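S-adenosylmethionine decarboxylase proenzyme (Aquifex aeolicus, PDB 2III) probably catalyses the pyruvoyl-dependent decarboxylation of S-adenosylmethionine to S-adenosylmethioninamine, the propylamine donor for spermidine and spermine synthesis, after cleaving its own chain. Local coordinates at residues R28-G33 and I66-W71. Residues are numbered along the deposited sequence; the frame is centred on the assembly and turned at random.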
loop_
_atom_site.group_PDB
_atom_site.type_symbol
_atom_site.label_atom_id
_atom_site.label_comp_id
_atom_site.label_asym_id
_atom_site.label_seq_id
_atom_site.Cartn_x
_atom_site.Cartn_y
_atom_site.Cartn_z
ATOM N N ARG A 28 7.463 11.993 -7.988
ATOM C CA ARG A 28 6.323 12.500 -8.737
ATOM C C ARG A 28 6.472 12.193 -10.212
ATOM O O ARG A 28 5.559 11.648 -10.826
ATOM C CB ARG A 28 6.185 14.009 -8.520
ATOM C CG ARG A 28 5.223 14.725 -9.462
ATOM C CD ARG A 28 4.773 16.046 -8.842
ATOM N NE ARG A 28 3.538 15.869 -8.080
ATOM C CZ ARG A 28 3.184 16.604 -7.031
ATOM N NH1 ARG A 28 3.978 17.575 -6.597
ATOM N NH2 ARG A 28 2.026 16.374 -6.425
ATOM N N GLU A 29 7.621 12.527 -10.787
ATOM C CA GLU A 29 7.832 12.247 -12.202
ATOM C C GLU A 29 7.707 10.755 -12.449
ATOM O O GLU A 29 7.044 10.323 -13.389
ATOM C CB GLU A 29 9.213 12.709 -12.653
ATOM C CG GLU A 29 9.236 14.099 -13.244
ATOM C CD GLU A 29 10.513 14.368 -14.015
ATOM O OE1 GLU A 29 10.810 13.598 -14.956
ATOM O OE2 GLU A 29 11.217 15.346 -13.682
ATOM N N LEU A 30 8.354 9.981 -11.585
ATOM C CA LEU A 30 8.354 8.529 -11.668
ATOM C C LEU A 30 6.946 7.928 -11.680
ATOM O O LEU A 30 6.587 7.190 -12.599
ATOM C CB LEU A 30 9.140 7.953 -10.486
ATOM C CG LEU A 30 9.275 6.431 -10.402
ATOM C CD1 LEU A 30 10.259 5.964 -11.465
ATOM C CD2 LEU A 30 9.764 6.029 -9.017
ATOM N N LEU A 31 6.155 8.237 -10.655
ATOM C CA LEU A 31 4.799 7.702 -10.553
ATOM C C LEU A 31 3.849 8.254 -11.620
ATOM O O LEU A 31 2.936 7.551 -12.064
ATOM C CB LEU A 31 4.222 7.956 -9.148
ATOM C CG LEU A 31 4.909 7.290 -7.946
ATOM C CD1 LEU A 31 3.998 7.377 -6.733
ATOM C CD2 LEU A 31 5.213 5.834 -8.250
ATOM N N GLU A 32 4.039 9.510 -12.022
ATOM C CA GLU A 32 3.189 10.077 -13.067
ATOM C C GLU A 32 3.507 9.290 -14.329
ATOM O O GLU A 32 2.624 8.979 -15.129
ATOM C CB GLU A 32 3.513 11.555 -13.325
ATOM C CG GLU A 32 3.153 12.516 -12.209
ATOM C CD GLU A 32 3.364 13.972 -12.611
ATOM O OE1 GLU A 32 4.408 14.283 -13.231
ATOM O OE2 GLU A 32 2.488 14.809 -12.299
ATOM N N GLY A 33 4.787 8.971 -14.491
ATOM C CA GLY A 33 5.223 8.231 -15.656
ATOM C C GLY A 33 4.707 6.807 -15.664
ATOM O O GLY A 33 4.410 6.260 -16.733
ATOM N N ILE A 66 -0.862 2.884 -5.808
ATOM C CA ILE A 66 0.547 2.712 -6.128
ATOM C C ILE A 66 1.253 3.525 -5.056
ATOM O O ILE A 66 0.888 4.670 -4.800
ATOM C CB ILE A 66 0.926 3.330 -7.478
ATOM C CG1 ILE A 66 0.215 2.597 -8.615
ATOM C CG2 ILE A 66 2.444 3.284 -7.646
ATOM C CD1 ILE A 66 0.617 3.083 -10.007
ATOM N N SER A 67 2.258 2.947 -4.420
ATOM C CA SER A 67 2.972 3.686 -3.387
ATOM C C SER A 67 4.467 3.451 -3.491
ATOM O O SER A 67 4.908 2.443 -4.048
ATOM C CB SER A 67 2.494 3.255 -1.997
ATOM O OG SER A 67 2.758 1.878 -1.789
ATOM N N ILE A 68 5.238 4.397 -2.966
ATOM C CA ILE A 68 6.688 4.289 -2.946
ATOM C C ILE A 68 7.257 5.081 -1.775
ATOM O O ILE A 68 6.870 6.221 -1.525
ATOM C CB ILE A 68 7.342 4.798 -4.246
ATOM C CG1 ILE A 68 8.858 4.588 -4.160
ATOM C CG2 ILE A 68 7.006 6.253 -4.462
ATOM C CD1 ILE A 68 9.618 4.863 -5.449
ATOM N N HIS A 69 8.168 4.445 -1.053
ATOM C CA HIS A 69 8.831 5.042 0.095
ATOM C C HIS A 69 10.315 4.880 -0.234
ATOM O O HIS A 69 10.728 3.831 -0.744
ATOM C CB HIS A 69 8.439 4.273 1.360
ATOM C CG HIS A 69 6.958 4.246 1.617
ATOM N ND1 HIS A 69 6.244 5.364 1.994
ATOM C CD2 HIS A 69 6.059 3.233 1.552
ATOM C CE1 HIS A 69 4.970 5.041 2.152
ATOM N NE2 HIS A 69 4.832 3.753 1.891
ATOM N N THR A 70 11.121 5.904 0.029
ATOM C CA THR A 70 12.536 5.809 -0.317
ATOM C C THR A 70 13.536 6.203 0.760
ATOM O O THR A 70 13.229 6.969 1.671
ATOM C CB THR A 70 12.849 6.640 -1.575
ATOM O OG1 THR A 70 12.880 8.031 -1.233
ATOM C CG2 THR A 70 11.781 6.416 -2.634
ATOM N N TRP A 71 14.745 5.667 0.615
ATOM C CA TRP A 71 15.853 5.902 1.533
ATOM C C TRP A 71 17.102 6.049 0.685
ATOM O O TRP A 71 17.775 5.064 0.377
ATOM C CB TRP A 71 16.035 4.711 2.477
ATOM C CG TRP A 71 14.939 4.547 3.484
ATOM C CD1 TRP A 71 14.942 4.991 4.772
ATOM C CD2 TRP A 71 13.678 3.891 3.282
ATOM N NE1 TRP A 71 13.759 4.651 5.390
ATOM C CE2 TRP A 71 12.967 3.977 4.500
ATOM C CE3 TRP A 71 13.081 3.237 2.192
ATOM C CZ2 TRP A 71 11.681 3.433 4.661
ATOM C CZ3 TRP A 71 11.805 2.695 2.352
ATOM C CH2 TRP A 71 11.120 2.799 3.582
#
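L31, in segment 28-33 of helix 24-37, straddles I66 and I68 of strand 65-71, and shows how a forked side chain can serve two strand positions at once. Its methyls part company at CG: CD2 meets CG2 of I66 at 3.8 Å, while CD1 reaches CG2 of I68 at 3.9 Å. With CG turned anti to its carbonyl carbon (chi1 -63°), L31 sends both branches to the strand. Its side chain runs alongside that of I66, the two pointing in opposite senses, but lies aslant to I68. The longer arm of I68 is used separately. CG1 stands anti to the backbone N (chi1 -177°) and chi2 is extended as well, which carries CD1 to within 3.8 Å of CD2 of L30, the two side chains meeting at about a right angle. No hydrogen bond spans the interface; all four residues are buried, and the joint is purely aliphatic. The axes of segments 28-33 and 66-71 run nearly antiparallel, at 156°. I97 of helix 87-101 and Y47 of strand 42-49 also pack against L31. S67 and H69, alternating with I66 and I68, point to the other face of the sheet, where H69, the predicted proton acceptor for processing, hydrogen-bonds to H65 of the second subunit. Helix side chains thus cover one face of an antiparallel sheet while S67, H69 and W71 on the other meet the dimer partner, as befits this decarboxylase's two-layer alpha/beta sandwich.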